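Local coordinates for protein prolyl oligopeptidase (Novosphingobium capsulatum, PDB 1YR2) that probably hydrolyses oligopeptides after proline, and to a lesser extent after alanine, as a serine peptidase of the S9A family, at residues T490-Y495 with A519-N524; D549-A554 with L579-V584. All coordinates share one frame; numbering follows the deposited sequence.

Contact 1: T490-Y495 with A519-N524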
ATOM      1  N   THR A 490     -23.063   4.839   6.306  1.00 12.66           N
ATOM      2  CA  THR A 490     -21.982   4.696   5.347  1.00 12.53           C
ATOM      3  C   THR A 490     -20.816   5.537   5.801  1.00 13.07           C
ATOM      4  O   THR A 490     -20.978   6.667   6.238  1.00 14.00           O
ATOM      5  CB  THR A 490     -22.446   5.143   3.951  1.00 12.51           C
ATOM      6  OG1 THR A 490     -23.490   4.290   3.489  1.00 12.36           O
ATOM      7  CG2 THR A 490     -21.345   5.013   2.909  1.00 14.23           C
ATOM      8  N   LEU A 491     -19.630   4.943   5.688  1.00 12.88           N
ATOM      9  CA  LEU A 491     -18.367   5.604   5.910  1.00 12.89           C
ATOM     10  C   LEU A 491     -17.709   5.788   4.542  1.00 12.48           C
ATOM     11  O   LEU A 491     -17.360   4.799   3.882  1.00 11.80           O
ATOM     12  CB  LEU A 491     -17.496   4.734   6.822  1.00 13.62           C
ATOM     13  CG  LEU A 491     -16.207   5.341   7.396  1.00 16.79           C
ATOM     14  CD1 LEU A 491     -15.613   4.385   8.454  1.00 21.89           C
ATOM     15  CD2 LEU A 491     -15.200   5.566   6.344  1.00 24.11           C
ATOM     16  N   LEU A 492     -17.527   7.044   4.138  1.00 10.93           N
ATOM     17  CA  LEU A 492     -16.935   7.419   2.843  1.00 10.44           C
ATOM     18  C   LEU A 492     -15.561   8.014   3.089  1.00 10.12           C
ATOM     19  O   LEU A 492     -15.439   8.983   3.806  1.00 10.12           O
ATOM     20  CB  LEU A 492     -17.810   8.440   2.139  1.00 10.75           C
ATOM     21  CG  LEU A 492     -17.242   9.174   0.944  1.00 11.23           C
ATOM     22  CD1 LEU A 492     -16.916   8.177  -0.196  1.00  9.35           C
ATOM     23  CD2 LEU A 492     -18.179  10.270   0.495  1.00 13.72           C
ATOM     24  N   TYR A 493     -14.559   7.401   2.489  1.00  8.99           N
ATOM     25  CA  TYR A 493     -13.149   7.751   2.626  1.00  9.39           C
ATOM     26  C   TYR A 493     -12.578   8.324   1.336  1.00 10.39           C
ATOM     27  O   TYR A 493     -12.995   7.971   0.224  1.00  8.72           O
ATOM     28  CB  TYR A 493     -12.387   6.492   3.021  1.00  9.37           C
ATOM     29  CG  TYR A 493     -10.922   6.698   3.282  1.00  9.57           C
ATOM     30  CD1 TYR A 493     -10.470   7.116   4.525  1.00 13.21           C
ATOM     31  CD2 TYR A 493      -9.987   6.490   2.295  1.00 12.51           C
ATOM     32  CE1 TYR A 493      -9.144   7.304   4.759  1.00 13.89           C
ATOM     33  CE2 TYR A 493      -8.623   6.680   2.542  1.00 13.12           C
ATOM     34  CZ  TYR A 493      -8.234   7.092   3.784  1.00 13.91           C
ATOM     35  OH  TYR A 493      -6.923   7.295   4.053  1.00 18.42           O
ATOM     36  N   GLY A 494     -11.679   9.279   1.493  1.00 10.78           N
ATOM     37  CA  GLY A 494     -10.952   9.795   0.341  1.00 12.05           C
ATOM     38  C   GLY A 494      -9.619  10.376   0.786  1.00 11.47           C
ATOM     39  O   GLY A 494      -9.359  10.517   1.970  1.00 13.00           O
ATOM     40  N   TYR A 495      -8.761  10.646  -0.184  1.00 11.54           N
ATOM     41  CA  TYR A 495      -7.483  11.375   0.043  1.00 12.13           C
ATOM     42  C   TYR A 495      -7.382  12.529  -0.932  1.00 12.55           C
ATOM     43  O   TYR A 495      -7.656  13.687  -0.568  1.00 14.59           O
ATOM     44  CB  TYR A 495      -6.304  10.420  -0.098  1.00 11.67           C
ATOM     45  CG  TYR A 495      -4.963  10.987   0.326  1.00 11.55           C
ATOM     46  CD1 TYR A 495      -4.629  11.112   1.659  1.00 13.66           C
ATOM     47  CD2 TYR A 495      -4.002  11.381  -0.611  1.00 13.32           C
ATOM     48  CE1 TYR A 495      -3.369  11.602   2.074  1.00 12.95           C
ATOM     49  CE2 TYR A 495      -2.760  11.883  -0.200  1.00 12.34           C
ATOM     50  CZ  TYR A 495      -2.464  12.004   1.129  1.00 14.14           C
ATOM     51  OH  TYR A 495      -1.243  12.475   1.530  1.00 19.37           O
ATOM     52  N   ALA A 519     -21.948   0.374   5.538  1.00 12.70           N
ATOM     53  CA  ALA A 519     -21.404   0.381   4.190  1.00 11.79           C
ATOM     54  C   ALA A 519     -20.146   1.199   4.184  1.00 12.52           C
ATOM     55  O   ALA A 519     -20.024   2.166   4.956  1.00 12.72           O
ATOM     56  CB  ALA A 519     -22.400   0.933   3.218  1.00 13.97           C
ATOM     57  N   PHE A 520     -19.182   0.763   3.372  1.00 11.88           N
ATOM     58  CA  PHE A 520     -17.944   1.477   3.155  1.00 10.98           C
ATOM     59  C   PHE A 520     -17.845   1.892   1.688  1.00 10.89           C
ATOM     60  O   PHE A 520     -18.174   1.125   0.767  1.00 10.89           O
ATOM     61  CB  PHE A 520     -16.758   0.639   3.608  1.00 11.88           C
ATOM     62  CG  PHE A 520     -15.419   1.232   3.258  1.00 10.13           C
ATOM     63  CD1 PHE A 520     -14.942   2.342   3.936  1.00 14.95           C
ATOM     64  CD2 PHE A 520     -14.669   0.722   2.229  1.00 15.60           C
ATOM     65  CE1 PHE A 520     -13.691   2.876   3.657  1.00 14.81           C
ATOM     66  CE2 PHE A 520     -13.420   1.270   1.897  1.00 16.51           C
ATOM     67  CZ  PHE A 520     -12.938   2.373   2.627  1.00 14.59           C
ATOM     68  N   ALA A 521     -17.430   3.137   1.491  1.00 10.65           N
ATOM     69  CA  ALA A 521     -17.227   3.695   0.154  1.00 11.43           C
ATOM     70  C   ALA A 521     -15.928   4.438   0.118  1.00 10.62           C
ATOM     71  O   ALA A 521     -15.531   5.085   1.086  1.00 10.17           O
ATOM     72  CB  ALA A 521     -18.383   4.601  -0.157  1.00 12.71           C
ATOM     73  N   LEU A 522     -15.216   4.319  -0.986  1.00 10.57           N
ATOM     74  CA  LEU A 522     -13.958   4.992  -1.176  1.00 10.40           C
ATOM     75  C   LEU A 522     -13.952   5.549  -2.591  1.00 11.14           C
ATOM     76  O   LEU A 522     -14.143   4.799  -3.547  1.00 10.63           O
ATOM     77  CB  LEU A 522     -12.791   4.028  -0.985  1.00 11.35           C
ATOM     78  CG  LEU A 522     -11.363   4.615  -1.104  1.00 13.12           C
ATOM     79  CD1 LEU A 522     -10.361   3.769  -0.406  1.00 16.09           C
ATOM     80  CD2 LEU A 522     -10.919   4.777  -2.565  1.00 14.71           C
ATOM     81  N   ALA A 523     -13.779   6.860  -2.707  1.00 11.39           N
ATOM     82  CA  ALA A 523     -13.776   7.544  -4.024  1.00 11.35           C
ATOM     83  C   ALA A 523     -12.350   7.832  -4.476  1.00 11.34           C
ATOM     84  O   ALA A 523     -11.535   8.319  -3.706  1.00 10.71           O
ATOM     85  CB  ALA A 523     -14.556   8.820  -3.919  1.00 13.05           C
ATOM     86  N   ASN A 524     -12.057   7.521  -5.725  1.00 10.93           N
ATOM     87  CA  ASN A 524     -10.735   7.679  -6.322  1.00 10.37           C
ATOM     88  C   ASN A 524     -10.680   9.072  -6.967  1.00 10.47           C
ATOM     89  O   ASN A 524     -10.613   9.236  -8.179  1.00  9.57           O
ATOM     90  CB  ASN A 524     -10.501   6.589  -7.359  1.00 11.52           C
ATOM     91  CG  ASN A 524     -10.339   5.224  -6.738  1.00 10.78           C
ATOM     92  OD1 ASN A 524     -11.278   4.402  -6.758  1.00 13.99           O
ATOM     93  ND2 ASN A 524      -9.178   5.002  -6.064  1.00 11.29           N
TER
HETATM   94  O   HOH W   1      -9.266   9.596  -2.942  1.00 15.25           O
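Y493 and L522 each hold CG anti to the backbone N (chi1 -177° and -178°), and their side chains lie side by side, pointing the same way. The Y493 ring atom CD2 meets L522 CD1 at 3.9 Å. F520 has the same first torsion. Its ring leans toward strand 490-493, with CE1 3.9 Å from Y493 CB and CD1 4.0 Å from L491 CD2. The L491 and F520 side chains cross at a slant. L491, Y493, F520 and L522 share one face of the sheet. On the other face, L492 CD1 touches A521 CB at 3.9 Å, and T490 OG1 lies beside the A519 methyl. That hydroxyl is hydrogen-bonded to T564 OG1 and to L488 O.

The two strands run parallel, in register from T490 with A519 to Y493 with L522. Three N-H...O bonds of 2.9 Å join L491 N to A519 O, A521 N to L491 O and Y493 N to A521 O. A fourth, from A523 N to Y493 O, is longer at 3.2 Å. CA-H...O contacts accompany them, as from L492 CA to A521 O at 3.2 Å. Past the last direct bond a water bridges the two chains, accepting from Y495 N and donating to A523 O at 2.7 Å.

The strands belong to a beta-alpha-beta unit whose helix, 508-514, lies on the F520 and Y493 face. Its F510 stacks on F520 and meets the Y493 ring at a steep angle. Strand 569-574 bonds to T490 and L492 on one side of the pair, and strand 473-481 flanks 519-523 on the other. Helix 544-560 covers the opposite face, with F551 on L492 and L558 on A521.

Contact 2: D549-A554 with L579-V584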
ATOM      1  N   ASP A 549     -15.066  18.901  -5.100  1.00 13.34           N
ATOM      2  CA  ASP A 549     -16.266  18.670  -5.847  1.00 12.75           C
ATOM      3  C   ASP A 549     -16.483  17.187  -6.112  1.00 12.78           C
ATOM      4  O   ASP A 549     -17.627  16.713  -6.054  1.00 12.54           O
ATOM      5  CB  ASP A 549     -16.214  19.406  -7.189  1.00 13.34           C
ATOM      6  CG  ASP A 549     -16.216  20.894  -7.024  1.00 15.59           C
ATOM      7  OD1 ASP A 549     -16.623  21.433  -5.947  1.00 15.27           O
ATOM      8  OD2 ASP A 549     -15.820  21.622  -7.925  1.00 19.43           O
ATOM      9  N   ASP A 550     -15.410  16.465  -6.428  1.00 11.14           N
ATOM     10  CA  ASP A 550     -15.507  15.023  -6.690  1.00 10.84           C
ATOM     11  C   ASP A 550     -16.050  14.311  -5.448  1.00 11.27           C
ATOM     12  O   ASP A 550     -16.871  13.402  -5.530  1.00 11.06           O
ATOM     13  CB  ASP A 550     -14.156  14.394  -7.064  1.00 11.13           C
ATOM     14  CG  ASP A 550     -13.634  14.757  -8.446  1.00 13.98           C
ATOM     15  OD1 ASP A 550     -14.385  15.306  -9.284  1.00 16.32           O
ATOM     16  OD2 ASP A 550     -12.429  14.510  -8.761  1.00 12.79           O
ATOM     17  N   PHE A 551     -15.603  14.738  -4.286  1.00 10.59           N
ATOM     18  CA  PHE A 551     -15.945  14.021  -3.043  1.00 11.35           C
ATOM     19  C   PHE A 551     -17.371  14.337  -2.619  1.00 10.73           C
ATOM     20  O   PHE A 551     -18.131  13.459  -2.140  1.00 11.70           O
ATOM     21  CB  PHE A 551     -14.912  14.370  -2.010  1.00 10.95           C
ATOM     22  CG  PHE A 551     -14.912  13.493  -0.759  1.00  9.76           C
ATOM     23  CD1 PHE A 551     -14.547  12.143  -0.809  1.00 11.53           C
ATOM     24  CD2 PHE A 551     -15.220  14.030   0.442  1.00 12.78           C
ATOM     25  CE1 PHE A 551     -14.531  11.353   0.346  1.00 12.16           C
ATOM     26  CE2 PHE A 551     -15.215  13.232   1.610  1.00 15.73           C
ATOM     27  CZ  PHE A 551     -14.853  11.918   1.561  1.00 11.99           C
ATOM     28  N   ILE A 552     -17.747  15.591  -2.782  1.00 11.62           N
ATOM     29  CA  ILE A 552     -19.117  15.981  -2.547  1.00 12.04           C
ATOM     30  C   ILE A 552     -20.043  15.211  -3.512  1.00 11.23           C
ATOM     31  O   ILE A 552     -21.080  14.726  -3.104  1.00 10.62           O
ATOM     32  CB  ILE A 552     -19.244  17.490  -2.733  1.00 12.34           C
ATOM     33  CG1 ILE A 552     -18.761  18.224  -1.477  1.00 14.12           C
ATOM     34  CG2 ILE A 552     -20.677  17.881  -2.980  1.00 13.20           C
ATOM     35  CD1 ILE A 552     -18.480  19.699  -1.744  1.00 14.72           C
ATOM     36  N   ALA A 553     -19.692  15.133  -4.787  1.00 10.60           N
ATOM     37  CA  ALA A 553     -20.486  14.368  -5.718  1.00 10.15           C
ATOM     38  C   ALA A 553     -20.575  12.879  -5.385  1.00 11.19           C
ATOM     39  O   ALA A 553     -21.621  12.245  -5.680  1.00 11.20           O
ATOM     40  CB  ALA A 553     -19.992  14.582  -7.160  1.00 11.79           C
ATOM     41  N   ALA A 554     -19.521  12.320  -4.770  1.00 10.79           N
ATOM     42  CA  ALA A 554     -19.558  10.939  -4.313  1.00 11.66           C
ATOM     43  C   ALA A 554     -20.636  10.781  -3.241  1.00 10.81           C
ATOM     44  O   ALA A 554     -21.429   9.829  -3.293  1.00 11.93           O
ATOM     45  CB  ALA A 554     -18.191  10.505  -3.698  1.00 12.09           C
ATOM     46  N   LEU A 579      -7.500  17.597   5.251  1.00 10.80           N
ATOM     47  CA  LEU A 579      -7.852  18.842   4.549  1.00 10.43           C
ATOM     48  C   LEU A 579      -9.165  18.618   3.756  1.00 10.03           C
ATOM     49  O   LEU A 579     -10.068  19.433   3.809  1.00 10.64           O
ATOM     50  CB  LEU A 579      -6.697  19.197   3.594  1.00  9.79           C
ATOM     51  CG  LEU A 579      -7.065  20.113   2.470  1.00 10.80           C
ATOM     52  CD1 LEU A 579      -7.456  21.430   3.055  1.00 10.54           C
ATOM     53  CD2 LEU A 579      -5.874  20.269   1.574  1.00 11.08           C
ATOM     54  N   LEU A 580      -9.244  17.486   3.051  1.00 10.23           N
ATOM     55  CA  LEU A 580     -10.435  17.109   2.257  1.00  9.68           C
ATOM     56  C   LEU A 580     -11.667  17.165   3.137  1.00 10.98           C
ATOM     57  O   LEU A 580     -12.674  17.813   2.823  1.00 10.59           O
ATOM     58  CB  LEU A 580     -10.246  15.689   1.675  1.00 10.11           C
ATOM     59  CG  LEU A 580     -11.515  15.023   1.110  1.00 11.28           C
ATOM     60  CD1 LEU A 580     -11.946  15.729  -0.083  1.00 12.90           C
ATOM     61  CD2 LEU A 580     -11.238  13.557   0.864  1.00 15.85           C
ATOM     62  N   ILE A 581     -11.579  16.517   4.288  1.00 11.58           N
ATOM     63  CA  ILE A 581     -12.716  16.476   5.195  1.00 12.46           C
ATOM     64  C   ILE A 581     -13.089  17.885   5.712  1.00 10.99           C
ATOM     65  O   ILE A 581     -14.274  18.243   5.722  1.00 10.71           O
ATOM     66  CB  ILE A 581     -12.446  15.524   6.324  1.00 12.93           C
ATOM     67  CG1 ILE A 581     -12.170  14.088   5.823  1.00 17.52           C
ATOM     68  CG2 ILE A 581     -13.540  15.592   7.422  1.00 15.15           C
ATOM     69  CD1 ILE A 581     -13.107  13.525   4.939  1.00 15.45           C
ATOM     70  N   GLY A 582     -12.093  18.680   6.094  1.00 11.91           N
ATOM     71  CA  GLY A 582     -12.314  20.040   6.587  1.00 12.49           C
ATOM     72  C   GLY A 582     -12.971  20.923   5.532  1.00 12.62           C
ATOM     73  O   GLY A 582     -13.866  21.731   5.828  1.00 12.98           O
ATOM     74  N   ALA A 583     -12.521  20.778   4.280  1.00 12.82           N
ATOM     75  CA  ALA A 583     -12.993  21.650   3.230  1.00 11.69           C
ATOM     76  C   ALA A 583     -14.440  21.298   2.828  1.00 12.19           C
ATOM     77  O   ALA A 583     -15.267  22.183   2.698  1.00 11.48           O
ATOM     78  CB  ALA A 583     -12.085  21.575   2.034  1.00 13.21           C
ATOM     79  N   VAL A 584     -14.752  20.015   2.626  1.00 10.79           N
ATOM     80  CA  VAL A 584     -16.111  19.655   2.217  1.00 11.44           C
ATOM     81  C   VAL A 584     -17.097  19.863   3.402  1.00 11.47           C
ATOM     82  O   VAL A 584     -18.276  20.128   3.189  1.00 13.01           O
ATOM     83  CB  VAL A 584     -16.228  18.223   1.633  1.00 10.04           C
ATOM     84  CG1 VAL A 584     -15.310  18.069   0.474  1.00 10.98           C
ATOM     85  CG2 VAL A 584     -15.982  17.120   2.743  1.00 10.15           C
TER
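L580 lies across one face of the F551 ring, the two side chains crossing at about a right angle. L580 CD2 sits 3.8 Å from the ring centroid and only 2° off the ring normal, which makes a well-centred CH-pi contact. The second methyl, L580 CD1, reaches the root of the ring and is 3.7 Å from F551 CD2. V584 meets the same ring differently: its CG2 lies at the edge, in the ring plane, 3.9 Å from F551 CD2. I581 CD1 comes in obliquely near F551 CE2, at 4.0 Å. The ring reaches this group with CG anti to the backbone N (chi1 -167°). One turn of helix 576-587 supplies a face contact and an edge contact to a single aromatic side chain. Beside it, I552 and V584 slide past each other in opposite directions, with I552 CG1 4.0 Å from V584 CG1.

No hydrogen bond joins the two segments. Their axes cross at -72° and are 10.3 Å apart at their closest, and side chains, chiefly F551 and L580, bridge the distance. I571 of strand 569-574 lies against F551, I581 and V584. Helix 576-587 begins within a GxSxG sequence pattern, just after S575, consistent with the nucleophile elbow of the alpha/beta-hydrolase fold.

Both contacts are largely buried and lie in the alpha/beta-hydrolase part of the chain. Contact 1 is within the central sheet, and backbone hydrogen bonds hold it in register. Contact 2 is in the helical layer over that sheet and relies on apolar side chains alone. They join different pairs of elements, but F551 connects them. Its CE1 packs against L492 CG at 3.5 Å, so the ring is in contact with both the sheet and helix 576-587. L580 CD2 also reaches the backbone of G494. Strand 569-574 adjoins both: it pairs with strand 490-493 in contact 1 and lies under the side chains of contact 2.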